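Local coordinates for protein putative hydrolase (Burkholderia cenocepacia, PDB 4X00) that is probably a hydrolase of the alpha/beta-hydrolase fold, thought to act as an aryl esterase, at residues A[58-62]-A[273-278]; A[112-118]-A[133-139]; A[119-123]-A[208-214]; A[252-256]-A[268-272]. One frame throughout, in Å; residues are numbered along the deposited sequence.

Contact 1: residues A[58-62]-A[273-278]. With EDO (1,2-ethanediol), chain J.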
# COMPACT_ATOMS: atom_id res chain seq x y z
N ARG A 58 -4.72 20.31 5.22
CA ARG A 58 -3.51 20.30 6.06
C ARG A 58 -2.36 19.49 5.45
O ARG A 58 -1.23 19.58 5.91
CB ARG A 58 -3.83 19.75 7.45
N LEU A 59 -2.64 18.72 4.40
CA LEU A 59 -1.59 18.00 3.69
C LEU A 59 -1.23 18.64 2.35
O LEU A 59 -0.34 18.13 1.67
CB LEU A 59 -2.01 16.56 3.45
CG LEU A 59 -2.20 15.70 4.70
CD1 LEU A 59 -2.59 14.29 4.32
CD2 LEU A 59 -0.90 15.67 5.53
N GLN A 60 -1.87 19.74 1.99
CA GLN A 60 -1.81 20.35 0.65
C GLN A 60 -0.49 21.04 0.33
O GLN A 60 -0.26 21.43 -0.82
CB GLN A 60 -2.93 21.39 0.49
CG GLN A 60 -4.32 20.80 0.46
CD GLN A 60 -4.43 19.62 -0.49
OE1 GLN A 60 -4.20 19.75 -1.70
NE2 GLN A 60 -4.76 18.46 0.06
N HIS A 61 0.34 21.27 1.35
CA HIS A 61 1.64 21.88 1.09
C HIS A 61 2.67 20.82 0.75
O HIS A 61 3.81 21.16 0.42
CB HIS A 61 2.12 22.70 2.28
CG HIS A 61 2.23 21.89 3.52
ND1 HIS A 61 1.17 21.16 4.04
CD2 HIS A 61 3.28 21.64 4.33
CE1 HIS A 61 1.57 20.51 5.11
NE2 HIS A 61 2.85 20.79 5.31
N TYR A 62 2.27 19.55 0.82
CA TYR A 62 3.13 18.48 0.31
C TYR A 62 2.80 18.19 -1.14
O TYR A 62 1.72 18.54 -1.60
CB TYR A 62 2.95 17.19 1.10
CG TYR A 62 3.27 17.35 2.56
CD1 TYR A 62 4.56 17.70 2.96
CD2 TYR A 62 2.31 17.13 3.53
CE1 TYR A 62 4.86 17.87 4.33
CE2 TYR A 62 2.60 17.28 4.88
CZ TYR A 62 3.89 17.64 5.27
OH TYR A 62 4.19 17.81 6.61
N LEU A 273 0.77 11.23 9.87
CA LEU A 273 1.54 11.26 8.63
C LEU A 273 2.29 12.57 8.50
O LEU A 273 3.51 12.58 8.23
CB LEU A 273 0.63 11.03 7.43
CG LEU A 273 1.33 11.17 6.07
CD1 LEU A 273 2.53 10.18 5.94
CD2 LEU A 273 0.33 10.95 4.93
N SER A 274 1.60 13.69 8.72
CA SER A 274 2.30 14.97 8.57
C SER A 274 3.43 15.10 9.60
O SER A 274 4.53 15.55 9.26
CB SER A 274 1.30 16.13 8.70
OG SER A 274 1.98 17.37 8.51
N ASP A 275 3.17 14.65 10.83
CA ASP A 275 4.20 14.69 11.86
C ASP A 275 5.40 13.82 11.48
O ASP A 275 6.53 14.22 11.69
CB ASP A 275 3.63 14.24 13.22
CG ASP A 275 2.66 15.24 13.80
OD1 ASP A 275 2.55 16.36 13.25
OD2 ASP A 275 2.02 14.92 14.82
N PHE A 276 5.15 12.64 10.90
CA PHE A 276 6.22 11.77 10.50
C PHE A 276 7.07 12.43 9.40
O PHE A 276 8.32 12.42 9.45
CB PHE A 276 5.67 10.44 10.00
CG PHE A 276 6.74 9.54 9.45
CD1 PHE A 276 7.51 8.77 10.31
CD2 PHE A 276 7.02 9.48 8.08
CE1 PHE A 276 8.53 7.95 9.86
CE2 PHE A 276 8.05 8.64 7.60
CZ PHE A 276 8.80 7.87 8.49
N VAL A 277 6.40 13.02 8.41
CA VAL A 277 7.13 13.64 7.32
C VAL A 277 7.97 14.80 7.84
O VAL A 277 9.14 14.92 7.50
CB VAL A 277 6.16 14.11 6.18
CG1 VAL A 277 6.93 14.90 5.13
CG2 VAL A 277 5.43 12.88 5.57
N ARG A 278 7.38 15.64 8.68
CA ARG A 278 8.12 16.76 9.27
C ARG A 278 9.36 16.29 10.01
O ARG A 278 10.44 16.89 9.91
CB ARG A 278 7.20 17.53 10.21
CG ARG A 278 6.15 18.33 9.43
CD ARG A 278 5.02 18.76 10.30
NE ARG A 278 4.27 19.83 9.68
CZ ARG A 278 3.35 20.56 10.32
NH1 ARG A 278 3.08 20.31 11.59
NH2 ARG A 278 2.74 21.53 9.68
C1 EDO J . 5.28 18.38 14.37
O1 EDO J . 4.03 18.52 13.67
C2 EDO J . 5.08 17.64 15.69
O2 EDO J . 4.42 18.47 16.65
O HOH W 1 -0.01 19.09 8.68

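Contact 2: residues A[112-118]-A[133-139]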
# COMPACT_ATOMS: atom_id res chain seq x y z
N SER A 112 -0.74 -2.25 3.32
CA SER A 112 -0.95 -3.70 3.17
C SER A 112 -0.00 -4.25 2.09
O SER A 112 1.22 -4.27 2.32
CB SER A 112 -2.43 -3.97 2.89
OG SER A 112 -2.71 -5.36 3.00
N LEU A 113 -0.49 -4.70 0.93
CA LEU A 113 0.40 -5.13 -0.14
C LEU A 113 1.43 -4.04 -0.48
O LEU A 113 2.57 -4.33 -0.83
CB LEU A 113 -0.46 -5.51 -1.37
CG LEU A 113 0.27 -5.74 -2.68
CD1 LEU A 113 1.17 -6.92 -2.52
CD2 LEU A 113 -0.78 -5.97 -3.77
N GLY A 114 1.01 -2.79 -0.35
CA GLY A 114 1.91 -1.67 -0.60
C GLY A 114 3.13 -1.68 0.31
O GLY A 114 4.20 -1.20 -0.08
N GLY A 115 2.96 -2.21 1.52
CA GLY A 115 4.10 -2.38 2.43
C GLY A 115 5.11 -3.39 1.89
O GLY A 115 6.33 -3.20 1.99
N ALA A 116 4.60 -4.46 1.29
CA ALA A 116 5.50 -5.44 0.68
C ALA A 116 6.23 -4.85 -0.52
O ALA A 116 7.41 -5.17 -0.77
CB ALA A 116 4.70 -6.68 0.26
N VAL A 117 5.53 -4.01 -1.28
CA VAL A 117 6.20 -3.30 -2.37
C VAL A 117 7.36 -2.44 -1.82
O VAL A 117 8.46 -2.43 -2.40
CB VAL A 117 5.21 -2.41 -3.16
CG1 VAL A 117 5.92 -1.51 -4.16
CG2 VAL A 117 4.11 -3.25 -3.86
N ILE A 118 7.12 -1.71 -0.72
CA ILE A 118 8.21 -0.94 -0.11
C ILE A 118 9.35 -1.85 0.31
O ILE A 118 10.52 -1.51 0.07
CB ILE A 118 7.71 -0.11 1.10
CG1 ILE A 118 6.76 0.97 0.60
CG2 ILE A 118 8.91 0.53 1.82
CD1 ILE A 118 6.07 1.77 1.73
N ALA A 133 9.65 5.89 5.40
CA ALA A 133 8.51 5.11 4.93
C ALA A 133 7.56 4.84 6.08
O ALA A 133 8.00 4.60 7.20
CB ALA A 133 8.98 3.79 4.31
N VAL A 134 6.28 4.89 5.75
CA VAL A 134 5.22 4.51 6.66
C VAL A 134 4.56 3.24 6.13
O VAL A 134 4.06 3.24 4.99
CB VAL A 134 4.17 5.62 6.78
CG1 VAL A 134 3.09 5.21 7.80
CG2 VAL A 134 4.82 6.96 7.18
N TYR A 135 4.58 2.17 6.91
CA TYR A 135 3.85 0.95 6.59
C TYR A 135 2.50 1.06 7.28
O TYR A 135 2.45 1.13 8.51
CB TYR A 135 4.55 -0.30 7.09
CG TYR A 135 5.74 -0.75 6.27
CD1 TYR A 135 6.83 0.09 6.01
CD2 TYR A 135 5.81 -2.06 5.79
CE1 TYR A 135 7.92 -0.35 5.26
CE2 TYR A 135 6.91 -2.49 5.04
CZ TYR A 135 7.95 -1.64 4.79
OH TYR A 135 9.01 -2.08 4.06
N VAL A 136 1.43 1.11 6.51
CA VAL A 136 0.11 1.23 7.09
C VAL A 136 -0.57 -0.12 7.00
O VAL A 136 -0.94 -0.58 5.91
CB VAL A 136 -0.72 2.28 6.35
CG1 VAL A 136 -2.04 2.48 7.13
CG2 VAL A 136 0.10 3.56 6.16
N ASP A 137 -0.69 -0.82 8.13
CA ASP A 137 -1.18 -2.19 8.10
C ASP A 137 -0.47 -2.98 7.02
O ASP A 137 -1.07 -3.78 6.29
CB ASP A 137 -2.71 -2.21 7.94
CG ASP A 137 -3.37 -1.71 9.20
OD1 ASP A 137 -3.40 -0.48 9.35
OD2 ASP A 137 -3.75 -2.54 10.08
N GLY A 138 0.83 -2.75 6.93
CA GLY A 138 1.63 -3.36 5.89
C GLY A 138 1.81 -4.85 6.03
O GLY A 138 1.96 -5.41 7.15
N VAL A 139 1.79 -5.52 4.89
CA VAL A 139 2.33 -6.86 4.86
C VAL A 139 3.81 -6.78 5.18
O VAL A 139 4.52 -5.97 4.57
CB VAL A 139 2.10 -7.53 3.49
CG1 VAL A 139 2.94 -8.85 3.40
CG2 VAL A 139 0.62 -7.81 3.31

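Contact 3: residues A[119-123]-A[208-214]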
# COMPACT_ATOMS: atom_id res chain seq x y z
N SER A 119 9.06 -2.99 0.95
CA SER A 119 10.16 -3.87 1.36
C SER A 119 10.98 -4.31 0.15
O SER A 119 12.21 -4.36 0.22
CB SER A 119 9.67 -5.11 2.09
OG SER A 119 9.08 -4.72 3.31
N ASN A 120 10.30 -4.66 -0.94
CA ASN A 120 11.01 -5.10 -2.13
C ASN A 120 11.79 -3.96 -2.78
O ASN A 120 12.90 -4.18 -3.29
CB ASN A 120 10.03 -5.74 -3.12
CG ASN A 120 9.67 -7.15 -2.71
OD1 ASN A 120 10.53 -7.88 -2.21
ND2 ASN A 120 8.42 -7.56 -2.98
N TYR A 121 11.26 -2.74 -2.71
CA TYR A 121 12.00 -1.57 -3.16
C TYR A 121 13.25 -1.35 -2.32
O TYR A 121 14.35 -1.15 -2.86
CB TYR A 121 11.08 -0.33 -3.14
CG TYR A 121 11.83 0.94 -3.43
CD1 TYR A 121 12.07 1.34 -4.74
CD2 TYR A 121 12.36 1.71 -2.40
CE1 TYR A 121 12.79 2.50 -5.02
CE2 TYR A 121 13.06 2.87 -2.67
CZ TYR A 121 13.30 3.26 -3.98
OH TYR A 121 14.01 4.42 -4.21
N LEU A 122 13.10 -1.41 -0.99
CA LEU A 122 14.26 -1.28 -0.10
C LEU A 122 15.29 -2.36 -0.39
O LEU A 122 16.49 -2.09 -0.39
CB LEU A 122 13.81 -1.36 1.35
CG LEU A 122 13.04 -0.12 1.82
CD1 LEU A 122 12.47 -0.40 3.21
CD2 LEU A 122 13.92 1.15 1.85
N ALA A 123 14.84 -3.58 -0.65
CA ALA A 123 15.80 -4.67 -0.88
C ALA A 123 16.61 -4.44 -2.14
O ALA A 123 17.83 -4.67 -2.18
CB ALA A 123 15.07 -6.01 -0.95
N THR A 208 7.16 -12.78 -4.26
CA THR A 208 8.28 -12.77 -3.35
C THR A 208 8.30 -11.46 -2.55
O THR A 208 7.94 -10.40 -3.07
CB THR A 208 9.61 -12.97 -4.10
OG1 THR A 208 9.72 -11.98 -5.13
CG2 THR A 208 9.65 -14.36 -4.75
N VAL A 209 8.67 -11.55 -1.27
CA VAL A 209 8.77 -10.36 -0.42
C VAL A 209 10.08 -10.42 0.36
O VAL A 209 10.26 -11.28 1.23
CB VAL A 209 7.59 -10.25 0.58
CG1 VAL A 209 7.68 -8.94 1.38
CG2 VAL A 209 6.26 -10.31 -0.16
N GLU A 210 10.99 -9.51 0.05
CA GLU A 210 12.29 -9.51 0.72
C GLU A 210 12.26 -8.58 1.93
O GLU A 210 13.00 -7.59 2.00
CB GLU A 210 13.38 -9.10 -0.25
CG GLU A 210 13.47 -10.09 -1.41
CD GLU A 210 14.67 -9.86 -2.29
OE1 GLU A 210 14.47 -9.55 -3.49
OE2 GLU A 210 15.80 -10.00 -1.80
N ALA A 211 11.39 -8.90 2.88
CA ALA A 211 11.25 -8.06 4.06
C ALA A 211 12.52 -8.06 4.91
O ALA A 211 12.93 -7.02 5.41
CB ALA A 211 10.07 -8.53 4.88
N ALA A 212 13.13 -9.22 5.11
CA ALA A 212 14.30 -9.28 5.98
C ALA A 212 15.41 -8.41 5.43
O ALA A 212 15.99 -7.59 6.15
CB ALA A 212 14.76 -10.70 6.12
N LYS A 213 15.68 -8.54 4.14
CA LYS A 213 16.73 -7.73 3.52
C LYS A 213 16.35 -6.24 3.49
O LYS A 213 17.14 -5.39 3.88
CB LYS A 213 17.02 -8.25 2.11
CG LYS A 213 18.13 -7.51 1.38
CD LYS A 213 18.36 -8.06 -0.01
CE LYS A 213 19.46 -7.27 -0.72
NZ LYS A 213 19.58 -7.65 -2.15
N GLY A 214 15.15 -5.90 3.03
CA GLY A 214 14.83 -4.49 2.87
C GLY A 214 14.70 -3.76 4.19
O GLY A 214 15.18 -2.63 4.33
O HOH W 2 11.00 -9.82 -4.25
O HOH W 3 17.18 -1.28 2.86

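Contact 4: residues A[252-256]-A[268-272]. With EDO (1,2-ethanediol), chain H.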
# COMPACT_ATOMS: atom_id res chain seq x y z
N GLU A 252 2.66 2.36 16.01
CA GLU A 252 1.49 2.83 16.72
C GLU A 252 0.34 1.90 16.39
O GLU A 252 0.18 1.52 15.24
CB GLU A 252 1.12 4.27 16.33
CG GLU A 252 2.19 5.31 16.49
CD GLU A 252 2.41 5.72 17.93
OE1 GLU A 252 1.69 5.22 18.82
OE2 GLU A 252 3.31 6.56 18.17
N LEU A 253 -0.44 1.56 17.38
CA LEU A 253 -1.66 0.78 17.21
C LEU A 253 -2.86 1.69 17.36
O LEU A 253 -2.98 2.38 18.38
CB LEU A 253 -1.76 -0.35 18.24
CG LEU A 253 -0.88 -1.55 18.04
CD1 LEU A 253 -0.90 -2.41 19.29
CD2 LEU A 253 -1.34 -2.36 16.82
N TYR A 254 -3.76 1.66 16.39
CA TYR A 254 -5.03 2.37 16.50
C TYR A 254 -6.03 1.38 17.06
O TYR A 254 -6.50 0.47 16.33
CB TYR A 254 -5.51 2.88 15.12
CG TYR A 254 -4.76 4.05 14.51
CD1 TYR A 254 -3.45 4.38 14.87
CD2 TYR A 254 -5.38 4.83 13.54
CE1 TYR A 254 -2.79 5.46 14.27
CE2 TYR A 254 -4.74 5.90 12.96
CZ TYR A 254 -3.45 6.23 13.32
OH TYR A 254 -2.86 7.32 12.69
N ALA A 255 -6.37 1.53 18.34
CA ALA A 255 -7.16 0.53 19.05
C ALA A 255 -8.48 0.15 18.37
O ALA A 255 -8.87 -1.02 18.38
CB ALA A 255 -7.46 1.03 20.47
N ASP A 256 -9.15 1.14 17.78
CA ASP A 256 -10.50 0.90 17.27
C ASP A 256 -10.57 0.97 15.76
O ASP A 256 -11.63 1.12 15.17
CB ASP A 256 -11.47 1.89 17.91
CG ASP A 256 -11.52 1.75 19.44
OD1 ASP A 256 -11.44 0.61 19.94
OD2 ASP A 256 -11.61 2.79 20.13
N ARG A 268 -6.74 11.49 12.65
CA ARG A 268 -5.58 10.98 13.37
C ARG A 268 -4.48 10.53 12.41
O ARG A 268 -3.30 10.87 12.59
CB ARG A 268 -6.01 9.83 14.28
CG ARG A 268 -4.92 9.17 15.06
CD ARG A 268 -5.48 8.00 15.84
NE ARG A 268 -4.48 7.34 16.66
CZ ARG A 268 -4.75 6.25 17.37
NH1 ARG A 268 -6.00 5.72 17.37
NH2 ARG A 268 -3.79 5.71 18.13
N PHE A 269 -4.86 9.81 11.36
CA PHE A 269 -3.87 9.33 10.40
C PHE A 269 -3.13 10.49 9.75
O PHE A 269 -1.91 10.45 9.63
CB PHE A 269 -4.54 8.45 9.35
CG PHE A 269 -3.56 7.89 8.35
CD1 PHE A 269 -2.88 6.72 8.63
CD2 PHE A 269 -3.27 8.58 7.19
CE1 PHE A 269 -1.93 6.22 7.75
CE2 PHE A 269 -2.32 8.08 6.29
CZ PHE A 269 -1.64 6.93 6.60
N ASN A 270 -3.87 11.51 9.33
CA ASN A 270 -3.24 12.61 8.62
C ASN A 270 -2.34 13.41 9.54
O ASN A 270 -1.32 13.95 9.09
CB ASN A 270 -4.30 13.53 8.00
CG ASN A 270 -5.05 12.85 6.88
OD1 ASN A 270 -4.67 11.75 6.45
ND2 ASN A 270 -6.08 13.51 6.38
N ARG A 271 -2.73 13.52 10.81
CA ARG A 271 -1.86 14.12 11.82
C ARG A 271 -0.56 13.31 11.98
O ARG A 271 0.54 13.86 11.91
CB ARG A 271 -2.62 14.18 13.16
CG ARG A 271 -1.84 14.94 14.24
CD ARG A 271 -2.37 14.59 15.64
NE ARG A 271 -1.98 13.24 16.02
CZ ARG A 271 -2.74 12.36 16.67
NH1 ARG A 271 -3.97 12.68 17.09
NH2 ARG A 271 -2.29 11.13 16.91
N ASP A 272 -0.69 11.99 12.16
CA ASP A 272 0.50 11.15 12.29
C ASP A 272 1.38 11.22 11.05
O ASP A 272 2.61 11.25 11.16
CB ASP A 272 0.08 9.71 12.56
CG ASP A 272 -0.39 9.47 13.99
OD1 ASP A 272 -0.11 10.30 14.91
OD2 ASP A 272 -1.01 8.42 14.20
C1 EDO H . -0.96 6.82 18.60
O1 EDO H . -1.86 7.58 19.43
C2 EDO H . -0.65 7.52 17.28
O2 EDO H . -1.82 8.10 16.69

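Contact 1: residues A[58-62]-A[273-278]
A buried serine on a helix, Ser274, hydrogen-bonds a tyrosine hydroxyl and a water through one OG, and this small polar network inside a largely apolar interface is the striking feature here. Its OG lies 2.9 Å from Tyr62 OH, a hydrogen bond in which either group could donate, and 2.6 Å from OG sits water 1, which in turn donates to Arg58 O at 3.1 Å. A type I beta turn from Leu59 to Tyr62, closed by Tyr62 N to Leu59 O at 3.1 Å, sets Tyr62 at its last position, CA-to-CB bond toward the helix. Tyr62 CE1 packs 3.7 Å from Val277 CG1 and Leu59 CD1 4.5 Å from Leu273 CD2; Leu59 CD2 also approaches Ser274 CB (3.9 Å). Arg278 CG lies 3.5 Å from Tyr62 OH. As in many layered folds, the helix face turned to the sheet is hydrophobic: Leu273 and Val277 of helix 266-280 reach strands 36-40 and 107-111, while the loop leads straight into strand 63-67.

Contact 2: residues A[112-118]-A[133-139]
Helix 113-118 runs back over strand 133-136 in a roughly antiparallel sense, at 147° between directions and 7.7 Å between axes, and at Ser112 the two backbones come into direct contact: its CA is 3.8 Å from Gly138 CA. Ser112 N donates to Val136 O (3.1 Å) and Val139 N to Ser112 O (2.9 Å), while Ser112 CA makes a CA-H...O contact with Asp137 O at 3.1 Å. The phi/psi of 61/-112° at Ser112 is strained, as expected of a nucleophile elbow; with Gly110 and Gly114 it fits the GxSxG pattern of alpha/beta hydrolases, and Ser112 is probably the nucleophile of a triad with His259 and Asp230. Both segments belong to the beta-alpha-beta unit of strand 107-111, helix 113-125 and strand 132-136. Gly115 lets them close in, since a CB there would clash with Gly138 CA and crowd the Tyr135 ring. Ile118 CG2 lies 3.7 Å from Tyr135 CE1 and 4.1 Å from Ala133 CB; nearer Ser112, Ala116 CB meets Val139 CG1 at 4.2 Å.

Contact 3: residues A[119-123]-A[208-214]
One amide side chain can hold a loop by both its ends, and Asn120 illustrates it. With chi1 at -78° (m) and chi2 at -37°, its amide is brought to the backbone just before helix 211-216: ND2 donates to Thr208 O at 2.9 Å, and OD1 accepts from Glu210 N at 2.8 Å. Water 2 adds a weak bond to Asn120 OD1 (2.9 Å) and lies 2.7 Å from Thr208 OG1, which is also hydrogen-bonded to Gly87 N. Glu210, centre of an inverse gamma turn, touches Ala123 CB with its CB at 3.6 Å. Lys213 is fully extended, every chi being t, so its aliphatic chain reaches out past Ala123, with CE 3.4 Å from Ala123 O. Gly214 is buried against the helix, where a CB would clash with Ser119 O. Ser119 OG is hydrogen-bonded to Tyr135 OH of strand 132-136. In this alpha/beta hydrolase fold, helix 113-125, which follows the probable nucleophile elbow, thus holds the loop into helix 211-216 and meets helix 87-100 through Tyr121.

Contact 4: residues A[252-256]-A[268-272]
This is an aromatic-centred contact between an edge strand and the C-terminal helix 266-280, which comes after the short helix 261-264, at the end of the sheet where strand 250-254 is outermost. Strand 252-254 and helix 268-272 run almost antiparallel, at 167°, but their axes stay 11.7 Å apart and the nearest CA atoms, those of Tyr254 and Arg268, are separated by 9.2 Å; long side chains must therefore span the gap. Tyr254 does most of this, pointing at the helix and losing more area to it than any other residue of the pair. Over one face of its ring the guanidinium of Arg268 lies flat, with planes at 6° and centres 3.7 Å apart, a cation-pi stack to which Arg268 CD adds a CH-pi contact, 3.7 Å from the ring centroid. At the far end of the ring, Tyr254 OH donates to Asp272 OD2 at 2.6 Å and lies 3.2 Å from Phe269 CA. Asp272 OD1 also receives Arg271 NH2 at 3.1 Å in a salt bridge, and Arg268 pairs with Glu265. An ethanediol, probably from crystallisation, links Arg268 NE (2.8 Å) and Asp272 OD2 (2.6 Å) through its O2. The chemistry implies that a single tyrosine meets one cation and one anion of the helix, Arg268 and Asp272, stacking its ring face against the guanidinium and donating a hydrogen bond from its hydroxyl to the carboxylate.

The four contacts illustrate how an alpha/beta hydrolase packs helices on both faces of one sheet. Contacts 1 and 4 share helix 266-280, their centres 14 Å apart, and touch where Leu59 meets Asn270. The centres of contacts 2 and 3 are 11 Å apart. These two share helix 113-125 and meet at Tyr135 and Ser119. The pairs connect through the sheet: Val134 of contact 2 packs on Phe276 of contact 1, and Val136 on Phe269 of contact 4. Along the chain, contact 1 encloses the others, contacts 2 and 3 interleave, and contact 4 opens after both have closed, just before the second segment of contact 1. Contact 2, with the probable nucleophile elbow, lies about 5 Å from the chain's centre and touches each of the other three.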